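Long-range contacts in aftrax (Archaeoglobus fulgidus, PDB 3ZC0), which binds duplex RNA and cleaves it as the archaeal C3PO, a magnesium-containing, eight-chain assembly of Translin-family subunits: residues Ala39-Gly44 against Ala89-Ile94; Phe111-Ala116 against Ser164-Lys169. The protein carries 1 engineered substitution. All blocks are in the same frame, centred on the assembly; numbering follows the deposited sequence.

How the contacts relate
Contacts 1 and 2 follow one another along the chain: 39-44 against 89-94 is complete before 111-116 against 164-169 begins. Their centres lie about 19 Å apart, and they meet where Ala-89 CB packs on Phe-115 CE2 at 3.4 Å, joining the successive helices 73-94 and 108-132. Those two helices also carry Glu-86 and Glu-121, the glutamates at the bound magnesium ion. Each contact brings a side chain into the surroundings of the metal: the side chain of His-42 in contact 1 is about 7 Å from it, and that of Lys-169 in contact 2 about 9 Å. The bound RNA lies about 6 Å from the nearest atom of contact 2 and about 8 Å from that of contact 1.

Contact 1 of 2, residues Ala39-Gly44 against Ala89-Ile94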
loop_
_atom_site.group_PDB
_atom_site.type_symbol
_atom_site.label_atom_id
_atom_site.label_comp_id
_atom_site.label_asym_id
_atom_site.label_seq_id
_atom_site.Cartn_x
_atom_site.Cartn_y
_atom_site.Cartn_z
ATOM N N ALA E 39 25.073 -18.113 -3.072
ATOM C CA ALA E 39 26.041 -17.089 -2.699
ATOM C C ALA E 39 27.451 -17.615 -2.846
ATOM O O ALA E 39 28.321 -16.942 -3.393
ATOM C CB ALA E 39 25.820 -16.650 -1.257
ATOM N N LEU E 40 27.652 -18.828 -2.345
ATOM C CA LEU E 40 28.964 -19.450 -2.295
ATOM C C LEU E 40 29.515 -19.649 -3.692
ATOM O O LEU E 40 30.690 -19.371 -3.948
ATOM C CB LEU E 40 28.904 -20.779 -1.539
ATOM C CG LEU E 40 28.924 -20.580 -0.033
ATOM C CD1 LEU E 40 28.528 -21.859 0.666
ATOM C CD2 LEU E 40 30.304 -20.120 0.405
ATOM N N ILE E 41 28.665 -20.122 -4.599
ATOM C CA ILE E 41 29.111 -20.277 -5.975
ATOM C C ILE E 41 29.590 -18.945 -6.520
ATOM O O ILE E 41 30.650 -18.851 -7.136
ATOM C CB ILE E 41 27.999 -20.759 -6.878
ATOM C CG1 ILE E 41 27.568 -22.171 -6.472
ATOM C CG2 ILE E 41 28.471 -20.680 -8.321
ATOM C CD1 ILE E 41 26.463 -22.743 -7.339
ATOM N N HIS E 42 28.812 -17.899 -6.282
ATOM C CA HIS E 42 29.263 -16.576 -6.717
ATOM C C HIS E 42 30.591 -16.122 -6.067
ATOM O O HIS E 42 31.383 -15.404 -6.677
ATOM C CB HIS E 42 28.166 -15.531 -6.509
ATOM C CG HIS E 42 27.058 -15.612 -7.511
ATOM N ND1 HIS E 42 27.277 -15.556 -8.873
ATOM C CD2 HIS E 42 25.721 -15.733 -7.350
ATOM C CE1 HIS E 42 26.122 -15.653 -9.504
ATOM N NE2 HIS E 42 25.160 -15.755 -8.604
ATOM N N ALA E 43 30.842 -16.543 -4.834
ATOM C CA ALA E 43 32.077 -16.174 -4.158
ATOM C C ALA E 43 33.223 -17.082 -4.586
ATOM O O ALA E 43 34.291 -17.079 -3.960
ATOM C CB ALA E 43 31.901 -16.225 -2.663
ATOM N N GLY E 44 32.998 -17.855 -5.647
ATOM C CA GLY E 44 33.997 -18.781 -6.150
ATOM C C GLY E 44 34.428 -19.890 -5.192
ATOM O O GLY E 44 35.515 -20.448 -5.332
ATOM N N ALA E 89 18.646 -25.645 -10.102
ATOM C CA ALA E 89 18.702 -25.190 -11.489
ATOM C C ALA E 89 19.995 -24.427 -11.778
ATOM O O ALA E 89 20.676 -24.703 -12.767
ATOM C CB ALA E 89 17.495 -24.337 -11.817
ATOM N N PHE E 90 20.342 -23.498 -10.890
ATOM C CA PHE E 90 21.553 -22.720 -11.042
ATOM C C PHE E 90 22.798 -23.617 -11.107
ATOM O O PHE E 90 23.549 -23.581 -12.113
ATOM C CB PHE E 90 21.661 -21.690 -9.921
ATOM C CG PHE E 90 22.910 -20.846 -9.985
ATOM C CD1 PHE E 90 23.208 -20.126 -11.123
ATOM C CD2 PHE E 90 23.772 -20.771 -8.902
ATOM C CE1 PHE E 90 24.353 -19.350 -11.190
ATOM C CE2 PHE E 90 24.907 -19.991 -8.956
ATOM C CZ PHE E 90 25.205 -19.279 -10.104
ATOM N N LYS E 91 23.000 -24.436 -10.063
ATOM C CA LYS E 91 24.157 -25.351 -10.031
ATOM C C LYS E 91 24.239 -26.168 -11.306
ATOM O O LYS E 91 25.302 -26.271 -11.908
ATOM C CB LYS E 91 24.123 -26.296 -8.823
ATOM C CG LYS E 91 25.503 -26.725 -8.294
ATOM C CD LYS E 91 26.219 -27.745 -9.193
ATOM C CE LYS E 91 27.455 -28.395 -8.518
ATOM N NZ LYS E 91 28.585 -27.465 -8.150
ATOM N N ASN E 92 23.108 -26.739 -11.712
ATOM C CA ASN E 92 23.038 -27.498 -12.953
ATOM C C ASN E 92 23.547 -26.712 -14.154
ATOM O O ASN E 92 24.394 -27.205 -14.911
ATOM C CB ASN E 92 21.616 -27.996 -13.213
ATOM C CG ASN E 92 21.237 -29.154 -12.305
ATOM O OD1 ASN E 92 22.086 -29.717 -11.607
ATOM N ND2 ASN E 92 19.965 -29.521 -12.315
ATOM N N ALA E 93 23.052 -25.487 -14.313
ATOM C CA ALA E 93 23.422 -24.685 -15.469
ATOM C C ALA E 93 24.925 -24.360 -15.499
ATOM O O ALA E 93 25.598 -24.534 -16.527
ATOM C CB ALA E 93 22.584 -23.410 -15.528
ATOM N N ILE E 94 25.472 -23.894 -14.383
ATOM C CA ILE E 94 26.885 -23.547 -14.422
ATOM C C ILE E 94 27.753 -24.802 -14.511
ATOM O O ILE E 94 28.952 -24.711 -14.771
ATOM C CB ILE E 94 27.324 -22.711 -13.210
ATOM C CG1 ILE E 94 27.322 -23.579 -11.962
ATOM C CG2 ILE E 94 26.430 -21.497 -13.048
ATOM C CD1 ILE E 94 28.084 -22.993 -10.861
#
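Ile-41 makes the largest single contribution to this contact, packing against Phe-90 and Ile-94 of the facing helix. At its root, CB lies 3.8 Å from Phe-90 CE2. The two branches then divide the work. With CG2 anti to the backbone N, that methyl meets the end of Ile-94, CG2 to CD1 3.5 Å, the two side chains reaching toward each other tip to tip. The other branch is extended (chi2 -179°), which carries CD1 on to the Phe-90 ring, where it touches CE2 at 3.6 Å and CD2 at nearly the same distance. Ile-41 and Phe-90 slide past each other in opposite directions, and on its other side CD1 lies 4.2 Å from Lys-91 CG.

Next along the helix, His-42 sets its CE1 3.8 Å from Phe-90 CZ. The rings are oblique, with centroids 5.2 Å apart and planes at 34°. Its NE2 is hydrogen-bonded to Glu-121 OE1, which makes His-42 a second-shell residue that probably helps to hold this magnesium ligand in place.

Just past this patch the helix ends in a Schellman motif, with Gly-44 at positive phi as the C-prime residue. Helix 73-94 also ends here, so the contact joins the C-terminal ends of the two helices. Helix 108-132 lies against His-42, Phe-90 and Ile-94, helix 46-64 packs on Ile-41 and Lys-91, and Met-153 of a second subunit touches His-42.

Contact 2 of 2, residues Phe111-Ala116 against Ser164-Lys169; sequences FLNGFA and SGLRKK
Asn-113 and Leu-166 approach to 5.7 Å between their CA atoms, and one turn on Ala-116 and Lys-169 to 6.0 Å, the two segments running the same general way. Asn-113 turns CG anti to its carbonyl carbon (chi1 -85°), and its amide reaches the N-terminal part of the facing segment, near Leu-166 N and Ser-164 OG. Lys-169 crosses it at about a right angle, its bent chain bringing NZ to 3.3 Å from Asn-113 CG. An alanine in place of Asn-113 would probably open a gap before Leu-166 and leave the Lys-169 amine without the amide it lies against.

This is helix-to-helix packing inside the all-helical Translin fold, tying helix 108-132 to the N-terminal region of helix 166-187; Gln-82 of helix 73-94 touches both Asn-113 and Lys-169. Alongside the polar group runs an apolar strip. Ala-116 CB faces two residues of the opposite segment, 3.9 Å from Lys-169 CB and 4.1 Å from Leu-166 CD2. Leu-112 adds a looser contact, its CB 4.3 Å from Leu-166 CG. Leu-152 of helix 135-153 touches Ala-116, while Leu-112 packs on Phe-155 and on Cys-9 of a third subunit.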
loop_
_atom_site.group_PDB
_atom_site.type_symbol
_atom_site.label_atom_id
_atom_site.label_comp_id
_atom_site.label_asym_id
_atom_site.label_seq_id
_atom_site.Cartn_x
_atom_site.Cartn_y
_atom_site.Cartn_z
ATOM N N PHE E 111 8.526 -24.971 -8.826
ATOM C CA PHE E 111 9.454 -25.449 -9.832
ATOM C C PHE E 111 9.634 -24.312 -10.812
ATOM O O PHE E 111 10.747 -23.800 -11.006
ATOM C CB PHE E 111 8.802 -26.646 -10.528
ATOM C CG PHE E 111 9.687 -27.360 -11.504
ATOM C CD1 PHE E 111 10.663 -28.235 -11.053
ATOM C CD2 PHE E 111 9.514 -27.191 -12.871
ATOM C CE1 PHE E 111 11.474 -28.907 -11.936
ATOM C CE2 PHE E 111 10.325 -27.851 -13.765
ATOM C CZ PHE E 111 11.311 -28.712 -13.296
ATOM N N LEU E 112 8.511 -23.905 -11.405
ATOM C CA LEU E 112 8.488 -22.832 -12.403
ATOM C C LEU E 112 9.131 -21.530 -11.890
ATOM O O LEU E 112 9.995 -20.928 -12.566
ATOM C CB LEU E 112 7.047 -22.579 -12.869
ATOM C CG LEU E 112 6.515 -23.386 -14.058
ATOM C CD1 LEU E 112 7.125 -24.772 -14.129
ATOM C CD2 LEU E 112 5.007 -23.472 -13.977
ATOM N N ASN E 113 8.712 -21.119 -10.691
ATOM C CA ASN E 113 9.243 -19.931 -10.028
ATOM C C ASN E 113 10.730 -20.067 -9.719
ATOM O O ASN E 113 11.482 -19.109 -9.857
ATOM C CB ASN E 113 8.496 -19.648 -8.721
ATOM C CG ASN E 113 7.231 -18.842 -8.920
ATOM O OD1 ASN E 113 6.989 -18.284 -9.992
ATOM N ND2 ASN E 113 6.420 -18.759 -7.870
ATOM N N GLY E 114 11.145 -21.251 -9.273
ATOM C CA GLY E 114 12.546 -21.503 -8.995
ATOM C C GLY E 114 13.418 -21.300 -10.219
ATOM O O GLY E 114 14.480 -20.669 -10.133
ATOM N N PHE E 115 12.982 -21.825 -11.363
ATOM C CA PHE E 115 13.783 -21.678 -12.579
ATOM C C PHE E 115 13.830 -20.224 -13.033
ATOM O O PHE E 115 14.929 -19.683 -13.365
ATOM C CB PHE E 115 13.269 -22.590 -13.695
ATOM C CG PHE E 115 13.825 -23.992 -13.630
ATOM C CD1 PHE E 115 13.206 -24.971 -12.859
ATOM C CD2 PHE E 115 14.971 -24.328 -14.330
ATOM C CE1 PHE E 115 13.713 -26.250 -12.794
ATOM C CE2 PHE E 115 15.484 -25.605 -14.275
ATOM C CZ PHE E 115 14.854 -26.567 -13.501
ATOM N N ALA E 116 12.650 -19.590 -13.030
ATOM C CA ALA E 116 12.578 -18.161 -13.365
ATOM C C ALA E 116 13.548 -17.349 -12.495
ATOM O O ALA E 116 14.319 -16.531 -13.000
ATOM C CB ALA E 116 11.153 -17.623 -13.247
ATOM N N SER E 164 1.016 -18.316 -9.447
ATOM C CA SER E 164 1.408 -17.193 -8.569
ATOM C C SER E 164 2.386 -16.175 -9.169
ATOM O O SER E 164 2.045 -15.425 -10.086
ATOM C CB SER E 164 1.930 -17.687 -7.213
ATOM O OG SER E 164 3.259 -18.171 -7.309
ATOM N N GLY E 165 3.601 -16.144 -8.644
ATOM C CA GLY E 165 4.530 -15.093 -9.013
ATOM C C GLY E 165 5.107 -15.092 -10.423
ATOM O O GLY E 165 5.765 -14.122 -10.807
ATOM N N LEU E 166 4.858 -16.151 -11.190
ATOM C CA LEU E 166 5.552 -16.383 -12.458
ATOM C C LEU E 166 5.659 -15.172 -13.399
ATOM O O LEU E 166 6.749 -14.811 -13.799
ATOM C CB LEU E 166 4.919 -17.545 -13.208
ATOM C CG LEU E 166 5.822 -18.607 -13.825
ATOM C CD1 LEU E 166 5.209 -19.094 -15.116
ATOM C CD2 LEU E 166 7.198 -18.082 -14.063
ATOM N N ARG E 167 4.540 -14.551 -13.755
ATOM C CA ARG E 167 4.566 -13.444 -14.716
ATOM C C ARG E 167 5.554 -12.339 -14.325
ATOM O O ARG E 167 6.392 -11.918 -15.145
ATOM C CB ARG E 167 3.165 -12.862 -14.904
ATOM C CG ARG E 167 2.623 -12.993 -16.317
ATOM C CD ARG E 167 3.377 -12.072 -17.267
ATOM N NE ARG E 167 2.938 -12.241 -18.648
ATOM C CZ ARG E 167 3.760 -12.300 -19.691
ATOM N NH1 ARG E 167 5.075 -12.200 -19.516
ATOM N NH2 ARG E 167 3.264 -12.459 -20.911
ATOM N N LYS E 168 5.466 -11.887 -13.073
ATOM C CA LYS E 168 6.388 -10.863 -12.579
ATOM C C LYS E 168 7.834 -11.349 -12.671
ATOM O O LYS E 168 8.705 -10.626 -13.175
ATOM C CB LYS E 168 6.050 -10.419 -11.147
ATOM N N LYS E 169 8.084 -12.576 -12.217
ATOM C CA LYS E 169 9.443 -13.122 -12.222
ATOM C C LYS E 169 10.002 -13.156 -13.623
ATOM O O LYS E 169 11.144 -12.762 -13.844
ATOM C CB LYS E 169 9.509 -14.525 -11.609
ATOM C CG LYS E 169 9.092 -14.601 -10.137
ATOM C CD LYS E 169 10.108 -15.391 -9.307
ATOM C CE LYS E 169 9.691 -15.409 -7.835
ATOM N NZ LYS E 169 8.287 -15.933 -7.642
#